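Phosphoribosylaminoimidazole carboxylase, ATPase subunit (Thermus thermophilus, PDB 3AW8) probably catalyses the ATP-dependent carboxylation of 5-aminoimidazole ribonucleotide with bicarbonate to N5-carboxyaminoimidazole ribonucleotide, a step of de novo purine biosynthesis. Local coordinates at residues Val303-Glu308 with Arg358-Glu362; Val318-His324 with Gly337-Arg343. Residue numbers count along the deposited sequence, not the author numbering.

Interaction 1 of 2, residues Val303-Glu308 with Arg358-Glu362; sequences VNLIGE and RLVSE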
loop_
_atom_site.group_PDB
_atom_site.type_symbol
_atom_site.label_atom_id
_atom_site.label_comp_id
_atom_site.label_asym_id
_atom_site.label_seq_id
_atom_site.Cartn_x
_atom_site.Cartn_y
_atom_site.Cartn_z
ATOM N N VAL A 303 -1.288 -12.559 -11.413
ATOM C CA VAL A 303 -1.680 -13.965 -11.408
ATOM C C VAL A 303 -2.506 -14.276 -10.161
ATOM O O VAL A 303 -2.053 -14.087 -9.034
ATOM C CB VAL A 303 -0.440 -14.958 -11.529
ATOM C CG1 VAL A 303 0.638 -14.353 -12.401
ATOM C CG2 VAL A 303 0.122 -15.321 -10.170
ATOM N N ASN A 304 -3.738 -14.725 -10.370
ATOM C CA ASN A 304 -4.613 -15.063 -9.260
ATOM C C ASN A 304 -4.164 -16.315 -8.536
ATOM O O ASN A 304 -3.566 -17.211 -9.130
ATOM C CB ASN A 304 -6.051 -15.287 -9.737
ATOM C CG ASN A 304 -6.853 -14.004 -9.808
ATOM O OD1 ASN A 304 -6.484 -12.991 -9.212
ATOM N ND2 ASN A 304 -7.966 -14.046 -10.528
ATOM N N LEU A 305 -4.462 -16.356 -7.242
ATOM C CA LEU A 305 -4.160 -17.496 -6.386
ATOM C C LEU A 305 -5.522 -18.129 -6.102
ATOM O O LEU A 305 -6.295 -17.625 -5.285
ATOM C CB LEU A 305 -3.496 -17.022 -5.088
ATOM C CG LEU A 305 -1.965 -17.081 -4.942
ATOM C CD1 LEU A 305 -1.266 -17.288 -6.279
ATOM C CD2 LEU A 305 -1.490 -15.810 -4.275
ATOM N N ILE A 306 -5.822 -19.219 -6.802
ATOM C CA ILE A 306 -7.097 -19.910 -6.657
ATOM C C ILE A 306 -6.976 -21.211 -5.870
ATOM O O ILE A 306 -6.143 -22.054 -6.176
ATOM C CB ILE A 306 -7.706 -20.241 -8.047
ATOM C CG1 ILE A 306 -7.737 -18.985 -8.923
ATOM C CG2 ILE A 306 -9.111 -20.812 -7.888
ATOM C CD1 ILE A 306 -8.600 -17.872 -8.368
ATOM N N GLY A 307 -7.820 -21.353 -4.855
ATOM C CA GLY A 307 -7.861 -22.542 -4.023
ATOM C C GLY A 307 -6.586 -23.197 -3.512
ATOM O O GLY A 307 -6.608 -24.375 -3.160
ATOM N N GLU A 308 -5.486 -22.459 -3.446
ATOM C CA GLU A 308 -4.234 -23.030 -2.971
ATOM C C GLU A 308 -3.370 -21.912 -2.397
ATOM O O GLU A 308 -3.507 -20.751 -2.781
ATOM C CB GLU A 308 -3.498 -23.696 -4.134
ATOM C CG GLU A 308 -2.748 -22.699 -5.017
ATOM C CD GLU A 308 -2.406 -23.230 -6.404
ATOM O OE1 GLU A 308 -1.809 -24.329 -6.515
ATOM O OE2 GLU A 308 -2.728 -22.528 -7.389
ATOM N N ARG A 358 5.549 -21.857 -12.039
ATOM C CA ARG A 358 5.931 -23.138 -11.451
ATOM C C ARG A 358 5.417 -23.235 -10.024
ATOM O O ARG A 358 5.525 -24.284 -9.379
ATOM C CB ARG A 358 7.455 -23.290 -11.451
ATOM C CG ARG A 358 8.095 -23.128 -12.817
ATOM C CD ARG A 358 9.612 -23.106 -12.717
ATOM N NE ARG A 358 10.237 -22.731 -13.984
ATOM C CZ ARG A 358 11.469 -22.243 -14.090
ATOM N NH1 ARG A 358 12.219 -22.073 -13.006
ATOM N NH2 ARG A 358 11.946 -21.901 -15.281
ATOM N N LEU A 359 4.851 -22.134 -9.535
ATOM C CA LEU A 359 4.330 -22.080 -8.176
ATOM C C LEU A 359 2.805 -22.111 -8.118
ATOM O O LEU A 359 2.225 -22.418 -7.076
ATOM C CB LEU A 359 4.852 -20.824 -7.485
ATOM C CG LEU A 359 6.373 -20.744 -7.322
ATOM C CD1 LEU A 359 6.778 -19.369 -6.804
ATOM C CD2 LEU A 359 6.833 -21.840 -6.365
ATOM N N VAL A 360 2.163 -21.812 -9.243
ATOM C CA VAL A 360 0.704 -21.780 -9.321
ATOM C C VAL A 360 0.156 -22.781 -10.327
ATOM O O VAL A 360 0.639 -22.860 -11.457
ATOM C CB VAL A 360 0.213 -20.385 -9.739
ATOM C CG1 VAL A 360 -1.289 -20.378 -9.848
ATOM C CG2 VAL A 360 0.682 -19.351 -8.741
ATOM N N SER A 361 -0.865 -23.532 -9.923
ATOM C CA SER A 361 -1.481 -24.517 -10.809
ATOM C C SER A 361 -2.539 -23.854 -11.693
ATOM O O SER A 361 -2.827 -22.669 -11.543
ATOM C CB SER A 361 -2.118 -25.645 -9.994
ATOM O OG SER A 361 -3.214 -25.173 -9.233
ATOM N N GLU A 362 -3.111 -24.625 -12.610
ATOM C CA GLU A 362 -4.132 -24.130 -13.529
ATOM C C GLU A 362 -3.850 -22.744 -14.098
ATOM O O GLU A 362 -4.775 -21.962 -14.301
ATOM C CB GLU A 362 -5.502 -24.101 -12.855
ATOM C CG GLU A 362 -6.049 -25.449 -12.446
ATOM C CD GLU A 362 -7.405 -25.323 -11.769
ATOM O OE1 GLU A 362 -7.501 -24.585 -10.757
ATOM O OE2 GLU A 362 -8.377 -25.957 -12.246
#

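Interaction 2 of 2, residues Val318-His324 with Gly337-Arg343; sequences VEGAHLH and GHITLRR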
loop_
_atom_site.group_PDB
_atom_site.type_symbol
_atom_site.label_atom_id
_atom_site.label_comp_id
_atom_site.label_asym_id
_atom_site.label_seq_id
_atom_site.Cartn_x
_atom_site.Cartn_y
_atom_site.Cartn_z
ATOM N N VAL A 318 11.340 -14.190 -5.962
ATOM C CA VAL A 318 11.254 -13.572 -7.283
ATOM C C VAL A 318 11.163 -12.064 -7.077
ATOM O O VAL A 318 10.294 -11.589 -6.345
ATOM C CB VAL A 318 9.992 -14.028 -8.040
ATOM C CG1 VAL A 318 10.008 -13.472 -9.444
ATOM C CG2 VAL A 318 9.903 -15.538 -8.053
ATOM N N GLU A 319 12.053 -11.304 -7.700
ATOM C CA GLU A 319 12.002 -9.864 -7.515
ATOM C C GLU A 319 10.975 -9.267 -8.443
ATOM O O GLU A 319 10.717 -9.798 -9.529
ATOM C CB GLU A 319 13.373 -9.218 -7.744
ATOM C CG GLU A 319 14.073 -9.602 -9.033
ATOM C CD GLU A 319 15.377 -8.839 -9.216
ATOM O OE1 GLU A 319 16.193 -8.823 -8.266
ATOM O OE2 GLU A 319 15.587 -8.256 -10.305
ATOM N N GLY A 320 10.388 -8.158 -8.005
ATOM C CA GLY A 320 9.361 -7.505 -8.791
ATOM C C GLY A 320 8.045 -8.201 -8.514
ATOM O O GLY A 320 6.998 -7.813 -9.028
ATOM N N ALA A 321 8.110 -9.241 -7.690
ATOM C CA ALA A 321 6.934 -10.006 -7.327
ATOM C C ALA A 321 6.325 -9.427 -6.052
ATOM O O ALA A 321 7.010 -9.298 -5.036
ATOM C CB ALA A 321 7.313 -11.477 -7.111
ATOM N N HIS A 322 5.046 -9.062 -6.111
ATOM C CA HIS A 322 4.359 -8.515 -4.939
ATOM C C HIS A 322 3.222 -9.435 -4.530
ATOM O O HIS A 322 2.213 -9.553 -5.228
ATOM C CB HIS A 322 3.829 -7.114 -5.224
ATOM C CG HIS A 322 4.902 -6.123 -5.550
ATOM N ND1 HIS A 322 5.353 -5.908 -6.834
ATOM C CD2 HIS A 322 5.624 -5.298 -4.755
ATOM C CE1 HIS A 322 6.302 -4.989 -6.819
ATOM N NE2 HIS A 322 6.486 -4.602 -5.569
ATOM N N LEU A 323 3.404 -10.101 -3.399
ATOM C CA LEU A 323 2.409 -11.033 -2.902
ATOM C C LEU A 323 1.245 -10.325 -2.187
ATOM O O LEU A 323 1.433 -9.303 -1.513
ATOM C CB LEU A 323 3.074 -12.025 -1.945
ATOM C CG LEU A 323 2.129 -13.074 -1.366
ATOM C CD1 LEU A 323 1.567 -13.900 -2.508
ATOM C CD2 LEU A 323 2.854 -13.957 -0.347
ATOM N N HIS A 324 0.046 -10.877 -2.345
ATOM C CA HIS A 324 -1.145 -10.332 -1.699
ATOM C C HIS A 324 -1.992 -11.504 -1.239
ATOM O O HIS A 324 -2.635 -12.164 -2.053
ATOM C CB HIS A 324 -1.944 -9.462 -2.671
ATOM C CG HIS A 324 -1.352 -8.105 -2.892
ATOM N ND1 HIS A 324 -1.695 -7.008 -2.129
ATOM C CD2 HIS A 324 -0.403 -7.677 -3.760
ATOM C CE1 HIS A 324 -0.982 -5.964 -2.516
ATOM N NE2 HIS A 324 -0.189 -6.344 -3.503
ATOM N N GLY A 337 -5.926 -14.937 -2.951
ATOM C CA GLY A 337 -4.862 -13.960 -3.043
ATOM C C GLY A 337 -4.487 -13.721 -4.486
ATOM O O GLY A 337 -5.181 -14.156 -5.398
ATOM N N HIS A 338 -3.403 -12.990 -4.696
ATOM C CA HIS A 338 -2.906 -12.759 -6.032
ATOM C C HIS A 338 -1.444 -12.302 -5.937
ATOM O O HIS A 338 -0.951 -11.979 -4.854
ATOM C CB HIS A 338 -3.774 -11.732 -6.782
ATOM C CG HIS A 338 -3.528 -10.310 -6.388
ATOM N ND1 HIS A 338 -4.241 -9.675 -5.392
ATOM C CD2 HIS A 338 -2.656 -9.393 -6.869
ATOM C CE1 HIS A 338 -3.822 -8.427 -5.282
ATOM N NE2 HIS A 338 -2.861 -8.231 -6.166
ATOM N N ILE A 339 -0.756 -12.302 -7.072
ATOM C CA ILE A 339 0.637 -11.894 -7.129
ATOM C C ILE A 339 0.835 -10.947 -8.295
ATOM O O ILE A 339 0.518 -11.286 -9.427
ATOM C CB ILE A 339 1.576 -13.097 -7.369
ATOM C CG1 ILE A 339 1.434 -14.119 -6.243
ATOM C CG2 ILE A 339 3.016 -12.611 -7.486
ATOM C CD1 ILE A 339 2.171 -15.404 -6.522
ATOM N N THR A 340 1.353 -9.758 -8.027
ATOM C CA THR A 340 1.608 -8.834 -9.112
ATOM C C THR A 340 3.099 -8.718 -9.348
ATOM O O THR A 340 3.860 -8.376 -8.447
ATOM C CB THR A 340 1.035 -7.446 -8.844
ATOM O OG1 THR A 340 -0.394 -7.504 -8.936
ATOM C CG2 THR A 340 1.572 -6.447 -9.876
ATOM N N LEU A 341 3.498 -9.035 -10.575
ATOM C CA LEU A 341 4.887 -8.976 -11.000
ATOM C C LEU A 341 5.036 -7.715 -11.823
ATOM O O LEU A 341 4.409 -7.569 -12.872
ATOM C CB LEU A 341 5.220 -10.202 -11.850
ATOM C CG LEU A 341 6.634 -10.355 -12.420
ATOM C CD1 LEU A 341 7.667 -10.379 -11.303
ATOM C CD2 LEU A 341 6.694 -11.643 -13.225
ATOM N N ARG A 342 5.851 -6.791 -11.338
ATOM C CA ARG A 342 6.063 -5.542 -12.048
ATOM C C ARG A 342 7.531 -5.379 -12.425
ATOM O O ARG A 342 8.376 -5.117 -11.571
ATOM C CB ARG A 342 5.625 -4.366 -11.176
ATOM C CG ARG A 342 5.461 -3.065 -11.928
ATOM C CD ARG A 342 5.606 -1.897 -10.987
ATOM N NE ARG A 342 6.967 -1.822 -10.474
ATOM C CZ ARG A 342 8.033 -1.556 -11.226
ATOM N NH1 ARG A 342 7.892 -1.336 -12.528
ATOM N NH2 ARG A 342 9.244 -1.512 -10.684
ATOM N N ARG A 343 7.827 -5.554 -13.707
ATOM C CA ARG A 343 9.187 -5.401 -14.210
ATOM C C ARG A 343 9.176 -4.206 -15.160
ATOM O O ARG A 343 8.114 -3.643 -15.435
ATOM C CB ARG A 343 9.635 -6.664 -14.955
ATOM C CG ARG A 343 9.593 -7.952 -14.133
ATOM C CD ARG A 343 10.199 -7.763 -12.754
ATOM N NE ARG A 343 11.461 -7.034 -12.819
ATOM C CZ ARG A 343 12.063 -6.469 -11.775
ATOM N NH1 ARG A 343 11.527 -6.542 -10.563
ATOM N NH2 ARG A 343 13.204 -5.816 -11.946
#

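Interaction 1 of 2, residues Val303-Glu308 with Arg358-Glu362
In the C-terminal domain of this PurK/PurT-family ATP-grasp enzyme the contact packs the C-terminal end of strand 299-306, an inner strand of a large antiparallel sheet, and the turn after it against the loop that follows helix 346-357. The polar part of the contact is carried by Glu308, whose two carboxylate oxygens both accept from Ser361, one of them weakly. Ser361 OG donates to Glu308 OE1 at 3.2 Å, and Ser361 N makes a weak hydrogen bond to Glu308 OE2 at 3.3 Å, so one carboxylate serves both the hydroxyl and the amide of a single residue. Gly307, with positive phi (44°), turns the chain out of the strand, and the CA-to-CB bond of Glu308 points toward the loop. The strand's backbone hydrogen bonds go to its two sheet neighbours: Val303 and Leu305 to strand 335-343, Asn304 to Arg209 of strand 207-213. The side chain of Asn304 leads away from the loop; its ND2 donates to Leu208 O and Asn265 OD1. Glu362 OE1 forms a salt bridge with Arg209. Val360 supplies the apolar part, its CG2 lying 4.3 Å from Val303 CG2 and 3.8 Å from Leu305 CD1. The same valine borders the carboxylate, with Val360 CG1 3.6 Å from Glu308 OE2.

Interaction 2 of 2, residues Val318-His324 with Gly337-Arg343
The His324 side chain lays its CB over one face of the His338 ring, a CH-pi contact with CB 3.7 Å from the ring centroid; the two imidazoles are nearly parallel (3°) but slid apart, so they barely overlap. His338 ND1 is hydrogen-bonded to Tyr326 OH, His324 NE2 to Glu272 OE1. The backbones of His324 and His338 form a hydrogen-bonded pair of an antiparallel beta hairpin, with His324 N to His338 O and His338 N to His324 O both 2.9 Å. His322 and Thr340 pair likewise, and Arg342 N to Gly320 O (2.8 Å) continues the ladder. At Gly320, in a type II turn, a CB would clash with Arg343 NH1. On the other face Leu323 CD1 meets Ile339 CG1 at 3.7 Å. His322 NE2 hydrogen-bonds to Glu275 O of the second subunit and Arg342 NH2 salt-bridges that glutamate, placing the hairpin at the homodimer interface. Strand 335-343 lies between strands 321-325 and 299-306; helix 270-273 packs on the histidine face, helices 312-316 and 346-357 on the leucine-isoleucine face.

Interactions 1 and 2 meet through neighbouring strands of one sheet, their centres 13 Å apart. Strand 299-306 of interaction 1 pairs with strand 335-343 of interaction 2: Val303 O lies 3.0 Å from Ile339 N and Leu305 N 3.0 Å from Gly337 O, both probable hydrogen bonds, while Leu305 CD2 packs 3.4 Å from His338 N. Along the chain, the whole hairpin of interaction 2 falls between the two segments of interaction 1. The strand of interaction 1 runs nearer the nucleotide: the side chain of Asn304 is about 12 Å from bound AMP and about 7 Å from that of His203, which lines the AMP pocket and is predicted to bind ATP. Interaction 2 lies away from that site and reaches the second subunit.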